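Local coordinates for hypothetical protein PH1789 (Pyrococcus horikoshii, PDB 1WR2) that is of unknown function but belongs to the ATP-grasp superfamily, whose members share a nucleotide-binding fold of two alpha+beta subdomains, at residues P66-K71 with K99-D104; E93-A98 with A105-V110. One frame throughout, in Å; residues are numbered along the deposited sequence.

Overall arrangement
From the N terminus, the chain runs along strand 59-64 of the four-stranded antiparallel sheet and enters 66-71, the loop leading into helix 71-74 and the first half of contact 1. Strand 77-81 and the long helix 84-101 follow; residues 93-98 on that helix supply the first half of contact 2. Contact 1 closes its loop at 99-104, where the helix ends, and contact 2 closes a much shorter one through 105-110 into strand 109-114. The two contacts therefore cross along the sequence, with centres about 7 Å apart. They also touch, through Gln67 and Glu106 and through Ile68 and Ala98. Together they tie helix 84-101 to strand 109-114 and the loops preceding it and following strand 59-64.

Contact 1. Residues P66-K71 with K99-D104; sequences PQILHK and KKYRPD
Gln67 lies against the guanidinium of Arg102: its CB rests 3.7 Å above the plane, nearer the border of the group than its centre, and CG approaches NH2 of Arg102 at 3.6 Å over the same face. The glutamine runs roughly perpendicular to the arginine chain, and the amide and guanidinium planes stand 80° apart, so CB and CG make the contact and the flat groups do not stack. A bend at chi2 (63°) takes the amide away from Arg102, and OE1 accepts a hydrogen bond from Glu106 N.

The apolar part pairs Ile68 with Tyr101, which lie alongside one another, pointing opposite ways. CG1 and CG2 of Ile68 both lie 4.1 Å from Tyr101 CD2, and Ala74 of helix 71-74 touches both side chains. Here the C-terminal end of helix 84-101 meets the loop leaving strand 59-64 in the ATP-grasp domain.

One water accepts from His70 N at 2.9 Å and lies 3.2 Å from Tyr101 OH, a hydroxyl also hydrogen-bonded to Asp73. Within 99-104, Asp104 holds Arg102 in a side-on salt bridge, NE to OD1 and NH2 to OD2 both at 3.0 Å, which helps to fix the guanidinium.

Contact 2. Residues E93-A98 with A105-V110; sequences EIHENA and AEILGV
Ile94 of helix 84-101 meets Val110, at the start of strand 109-114, tip to tip. Ile94 CB points toward 105-110. From there a chi1 of 62° places CG1 beside both backbone neighbours of CA and aims it outward. With chi2 extended at 179°, CD1 is delivered to the isopropyl group of Val110, 3.9 Å from CG1 and 3.9 Å from CG2 of that valine, so that one methyl meets both branches. Met78 of strand 77-81 also touches Ile94, and Leu61 of strand 59-64 touches Val110, which places the pair at the interface of helix 84-101 and the four-stranded antiparallel sheet.

The His95 ring extends the contact toward Ile107. Its CE1 lies 3.8 Å from Val110 CG2, and NE2 is 4.1 Å from Ile107 CG2; the imidazole is oblique to both methyls. Ring atom ND1 is hydrogen-bonded to the carbonyl oxygen of Trp91, one turn earlier on the helix, which helps to set the rotation of the imidazole.

The meetings between the two segments are thus methyl to methyl or methyl to imidazole, and van der Waals packing joins the helix to the strand and to the loop before it, whereas the polar need of His95 ND1 is met by the Trp91 carbonyl within its own helix.

Contact 1. Residues P66-K71 with K99-D104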
loop_
_atom_site.group_PDB
_atom_site.type_symbol
_atom_site.label_atom_id
_atom_site.label_comp_id
_atom_site.label_asym_id
_atom_site.label_seq_id
_atom_site.Cartn_x
_atom_site.Cartn_y
_atom_site.Cartn_z
ATOM N N PRO A 66 12.971 -3.495 7.290
ATOM C CA PRO A 66 12.810 -2.113 7.748
ATOM C C PRO A 66 13.864 -1.206 7.117
ATOM O O PRO A 66 13.686 0.007 7.052
ATOM C CB PRO A 66 12.993 -2.223 9.259
ATOM C CG PRO A 66 12.610 -3.653 9.563
ATOM C CD PRO A 66 13.236 -4.398 8.423
ATOM N N GLN A 67 14.963 -1.800 6.654
ATOM C CA GLN A 67 16.046 -1.029 6.040
ATOM C C GLN A 67 15.864 -0.851 4.541
ATOM O O GLN A 67 16.562 -0.051 3.916
ATOM C CB GLN A 67 17.404 -1.698 6.278
ATOM C CG GLN A 67 17.888 -1.668 7.708
ATOM C CD GLN A 67 16.972 -2.424 8.645
ATOM O OE1 GLN A 67 16.638 -3.583 8.404
ATOM N NE2 GLN A 67 16.563 -1.768 9.730
ATOM N N ILE A 68 14.936 -1.605 3.962
ATOM C CA ILE A 68 14.687 -1.527 2.531
ATOM C C ILE A 68 13.222 -1.200 2.281
ATOM O O ILE A 68 12.437 -2.073 1.914
ATOM C CB ILE A 68 15.032 -2.861 1.843
ATOM C CG1 ILE A 68 16.422 -3.329 2.282
ATOM C CG2 ILE A 68 14.989 -2.691 0.336
ATOM C CD1 ILE A 68 16.816 -4.671 1.726
ATOM N N LEU A 69 12.859 0.061 2.482
ATOM C CA LEU A 69 11.482 0.498 2.284
ATOM C C LEU A 69 11.144 0.725 0.805
ATOM O O LEU A 69 10.037 0.428 0.362
ATOM C CB LEU A 69 11.225 1.774 3.087
ATOM C CG LEU A 69 11.478 1.677 4.598
ATOM C CD1 LEU A 69 11.358 3.070 5.215
ATOM C CD2 LEU A 69 10.494 0.707 5.246
ATOM N N HIS A 70 12.097 1.254 0.044
ATOM C CA HIS A 70 11.890 1.494 -1.383
ATOM C C HIS A 70 12.292 0.225 -2.136
ATOM O O HIS A 70 13.380 0.131 -2.707
ATOM C CB HIS A 70 12.739 2.677 -1.848
ATOM C CG HIS A 70 12.419 3.145 -3.234
ATOM N ND1 HIS A 70 13.123 4.149 -3.863
ATOM C CD2 HIS A 70 11.456 2.759 -4.106
ATOM C CE1 HIS A 70 12.609 4.363 -5.060
ATOM N NE2 HIS A 70 11.596 3.532 -5.234
ATOM N N LYS A 71 11.392 -0.753 -2.126
ATOM C CA LYS A 71 11.629 -2.042 -2.763
ATOM C C LYS A 71 12.063 -2.009 -4.229
ATOM O O LYS A 71 12.985 -2.728 -4.610
ATOM C CB LYS A 71 10.385 -2.924 -2.601
ATOM C CG LYS A 71 10.040 -3.233 -1.141
ATOM C CD LYS A 71 8.853 -4.191 -1.017
ATOM C CE LYS A 71 7.555 -3.555 -1.499
ATOM N NZ LYS A 71 7.077 -2.484 -0.576
ATOM N N LYS A 99 21.254 -7.718 -0.221
ATOM C CA LYS A 99 22.585 -7.755 0.369
ATOM C C LYS A 99 23.460 -6.643 -0.199
ATOM O O LYS A 99 24.239 -6.021 0.525
ATOM C CB LYS A 99 23.239 -9.116 0.107
ATOM C CG LYS A 99 24.296 -9.495 1.126
ATOM C CD LYS A 99 23.676 -9.619 2.514
ATOM C CE LYS A 99 24.723 -9.942 3.565
ATOM N NZ LYS A 99 25.786 -8.900 3.615
ATOM N N LYS A 100 23.327 -6.391 -1.495
ATOM C CA LYS A 100 24.112 -5.350 -2.147
ATOM C C LYS A 100 23.591 -3.970 -1.759
ATOM O O LYS A 100 24.355 -3.013 -1.661
ATOM C CB LYS A 100 24.046 -5.504 -3.671
ATOM C CG LYS A 100 24.424 -6.885 -4.185
ATOM C CD LYS A 100 24.374 -6.942 -5.708
ATOM C CE LYS A 100 24.265 -8.378 -6.218
ATOM N NZ LYS A 100 25.334 -9.277 -5.684
ATOM N N TYR A 101 22.286 -3.881 -1.522
ATOM C CA TYR A 101 21.637 -2.623 -1.168
ATOM C C TYR A 101 21.919 -2.165 0.270
ATOM O O TYR A 101 22.301 -1.013 0.502
ATOM C CB TYR A 101 20.134 -2.765 -1.387
ATOM C CG TYR A 101 19.378 -1.466 -1.358
ATOM C CD1 TYR A 101 19.322 -0.646 -2.482
ATOM C CD2 TYR A 101 18.708 -1.061 -0.208
ATOM C CE1 TYR A 101 18.606 0.549 -2.459
ATOM C CE2 TYR A 101 17.997 0.133 -0.174
ATOM C CZ TYR A 101 17.948 0.931 -1.299
ATOM O OH TYR A 101 17.235 2.109 -1.259
ATOM N N ARG A 102 21.707 -3.061 1.228
ATOM C CA ARG A 102 21.950 -2.789 2.648
ATOM C C ARG A 102 22.382 -4.111 3.284
ATOM O O ARG A 102 21.548 -4.867 3.778
ATOM C CB ARG A 102 20.678 -2.284 3.353
ATOM C CG ARG A 102 20.346 -0.799 3.176
ATOM C CD ARG A 102 21.408 0.121 3.798
ATOM N NE ARG A 102 21.518 -0.001 5.253
ATOM C CZ ARG A 102 20.668 0.532 6.126
ATOM N NH1 ARG A 102 19.628 1.234 5.703
ATOM N NH2 ARG A 102 20.860 0.367 7.426
ATOM N N PRO A 103 23.689 -4.416 3.265
ATOM C CA PRO A 103 24.153 -5.673 3.857
ATOM C C PRO A 103 23.834 -5.873 5.339
ATOM O O PRO A 103 23.877 -6.998 5.837
ATOM C CB PRO A 103 25.661 -5.665 3.564
ATOM C CG PRO A 103 25.988 -4.215 3.325
ATOM C CD PRO A 103 24.790 -3.719 2.575
ATOM N N ASP A 104 23.487 -4.796 6.035
ATOM C CA ASP A 104 23.172 -4.883 7.459
ATOM C C ASP A 104 21.661 -4.914 7.720
ATOM O O ASP A 104 21.210 -4.804 8.866
ATOM C CB ASP A 104 23.792 -3.689 8.187
ATOM C CG ASP A 104 23.214 -2.363 7.721
ATOM O OD1 ASP A 104 23.190 -2.123 6.492
ATOM O OD2 ASP A 104 22.784 -1.569 8.585
HETATM O O HOH W 1 14.845 1.716 0.801
#

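Contact 2. Residues E93-A98 with A105-V110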
loop_
_atom_site.group_PDB
_atom_site.type_symbol
_atom_site.label_atom_id
_atom_site.label_comp_id
_atom_site.label_asym_id
_atom_site.label_seq_id
_atom_site.Cartn_x
_atom_site.Cartn_y
_atom_site.Cartn_z
ATOM N N GLU A 93 17.546 -14.328 -5.769
ATOM C CA GLU A 93 17.828 -13.016 -6.326
ATOM C C GLU A 93 17.545 -11.859 -5.381
ATOM O O GLU A 93 18.429 -11.037 -5.121
ATOM C CB GLU A 93 17.024 -12.790 -7.598
ATOM C CG GLU A 93 17.597 -13.435 -8.820
ATOM C CD GLU A 93 17.075 -12.783 -10.067
ATOM O OE1 GLU A 93 17.140 -11.535 -10.138
ATOM O OE2 GLU A 93 16.606 -13.506 -10.969
ATOM N N ILE A 94 16.316 -11.785 -4.873
ATOM C CA ILE A 94 15.947 -10.683 -3.993
ATOM C C ILE A 94 16.820 -10.608 -2.758
ATOM O O ILE A 94 17.107 -9.518 -2.270
ATOM C CB ILE A 94 14.452 -10.730 -3.573
ATOM C CG1 ILE A 94 14.151 -12.005 -2.787
ATOM C CG2 ILE A 94 13.568 -10.614 -4.812
ATOM C CD1 ILE A 94 12.701 -12.104 -2.326
ATOM N N HIS A 95 17.256 -11.756 -2.249
ATOM C CA HIS A 95 18.120 -11.735 -1.076
ATOM C C HIS A 95 19.492 -11.181 -1.451
ATOM O O HIS A 95 20.116 -10.480 -0.660
ATOM C CB HIS A 95 18.251 -13.130 -0.464
ATOM C CG HIS A 95 17.118 -13.491 0.449
ATOM N ND1 HIS A 95 15.921 -14.004 -0.009
ATOM C CD2 HIS A 95 16.992 -13.387 1.794
ATOM C CE1 HIS A 95 15.109 -14.199 1.013
ATOM N NE2 HIS A 95 15.734 -13.834 2.119
ATOM N N GLU A 96 19.948 -11.495 -2.661
ATOM C CA GLU A 96 21.235 -11.012 -3.145
ATOM C C GLU A 96 21.132 -9.508 -3.338
ATOM O O GLU A 96 22.003 -8.759 -2.909
ATOM C CB GLU A 96 21.596 -11.667 -4.483
ATOM C CG GLU A 96 21.638 -13.194 -4.455
ATOM C CD GLU A 96 21.879 -13.800 -5.837
ATOM O OE1 GLU A 96 21.384 -13.230 -6.833
ATOM O OE2 GLU A 96 22.548 -14.851 -5.928
ATOM N N ASN A 97 20.054 -9.075 -3.981
ATOM C CA ASN A 97 19.837 -7.662 -4.240
ATOM C C ASN A 97 19.751 -6.866 -2.955
ATOM O O ASN A 97 20.203 -5.726 -2.895
ATOM C CB ASN A 97 18.567 -7.459 -5.070
ATOM C CG ASN A 97 18.681 -8.068 -6.451
ATOM O OD1 ASN A 97 19.729 -8.606 -6.813
ATOM N ND2 ASN A 97 17.607 -7.990 -7.231
ATOM N N ALA A 98 19.175 -7.469 -1.925
ATOM C CA ALA A 98 19.046 -6.804 -0.639
ATOM C C ALA A 98 20.415 -6.719 0.033
ATOM O O ALA A 98 20.704 -5.772 0.761
ATOM C CB ALA A 98 18.082 -7.573 0.247
ATOM N N ALA A 105 20.884 -5.076 6.657
ATOM C CA ALA A 105 19.427 -5.099 6.761
ATOM C C ALA A 105 18.850 -6.265 7.551
ATOM O O ALA A 105 19.316 -7.398 7.443
ATOM C CB ALA A 105 18.814 -5.093 5.359
ATOM N N GLU A 106 17.833 -5.981 8.353
ATOM C CA GLU A 106 17.150 -7.029 9.099
ATOM C C GLU A 106 16.124 -7.585 8.107
ATOM O O GLU A 106 15.337 -6.825 7.546
ATOM C CB GLU A 106 16.437 -6.446 10.328
ATOM C CG GLU A 106 15.387 -7.380 10.937
ATOM C CD GLU A 106 14.759 -6.840 12.210
ATOM O OE1 GLU A 106 14.483 -5.625 12.284
ATOM O OE2 GLU A 106 14.522 -7.642 13.137
ATOM N N ILE A 107 16.149 -8.892 7.852
ATOM C CA ILE A 107 15.190 -9.472 6.917
ATOM C C ILE A 107 14.044 -10.068 7.724
ATOM O O ILE A 107 14.227 -11.041 8.445
ATOM C CB ILE A 107 15.830 -10.577 6.046
ATOM C CG1 ILE A 107 17.093 -10.048 5.362
ATOM C CG2 ILE A 107 14.839 -11.038 4.986
ATOM C CD1 ILE A 107 16.852 -8.902 4.391
ATOM N N LEU A 108 12.866 -9.466 7.618
ATOM C CA LEU A 108 11.705 -9.944 8.357
ATOM C C LEU A 108 11.005 -11.098 7.655
ATOM O O LEU A 108 10.192 -11.799 8.260
ATOM C CB LEU A 108 10.704 -8.807 8.571
ATOM C CG LEU A 108 11.180 -7.637 9.435
ATOM C CD1 LEU A 108 10.071 -6.594 9.538
ATOM C CD2 LEU A 108 11.559 -8.149 10.813
ATOM N N GLY A 109 11.315 -11.286 6.377
ATOM C CA GLY A 109 10.692 -12.356 5.619
ATOM C C GLY A 109 10.370 -11.902 4.211
ATOM O O GLY A 109 10.794 -10.828 3.801
ATOM N N VAL A 110 9.629 -12.719 3.468
ATOM C CA VAL A 110 9.264 -12.380 2.100
ATOM C C VAL A 110 7.764 -12.464 1.902
ATOM O O VAL A 110 7.139 -13.477 2.218
ATOM C CB VAL A 110 9.932 -13.321 1.083
ATOM C CG1 VAL A 110 9.480 -12.963 -0.322
ATOM C CG2 VAL A 110 11.434 -13.214 1.200
#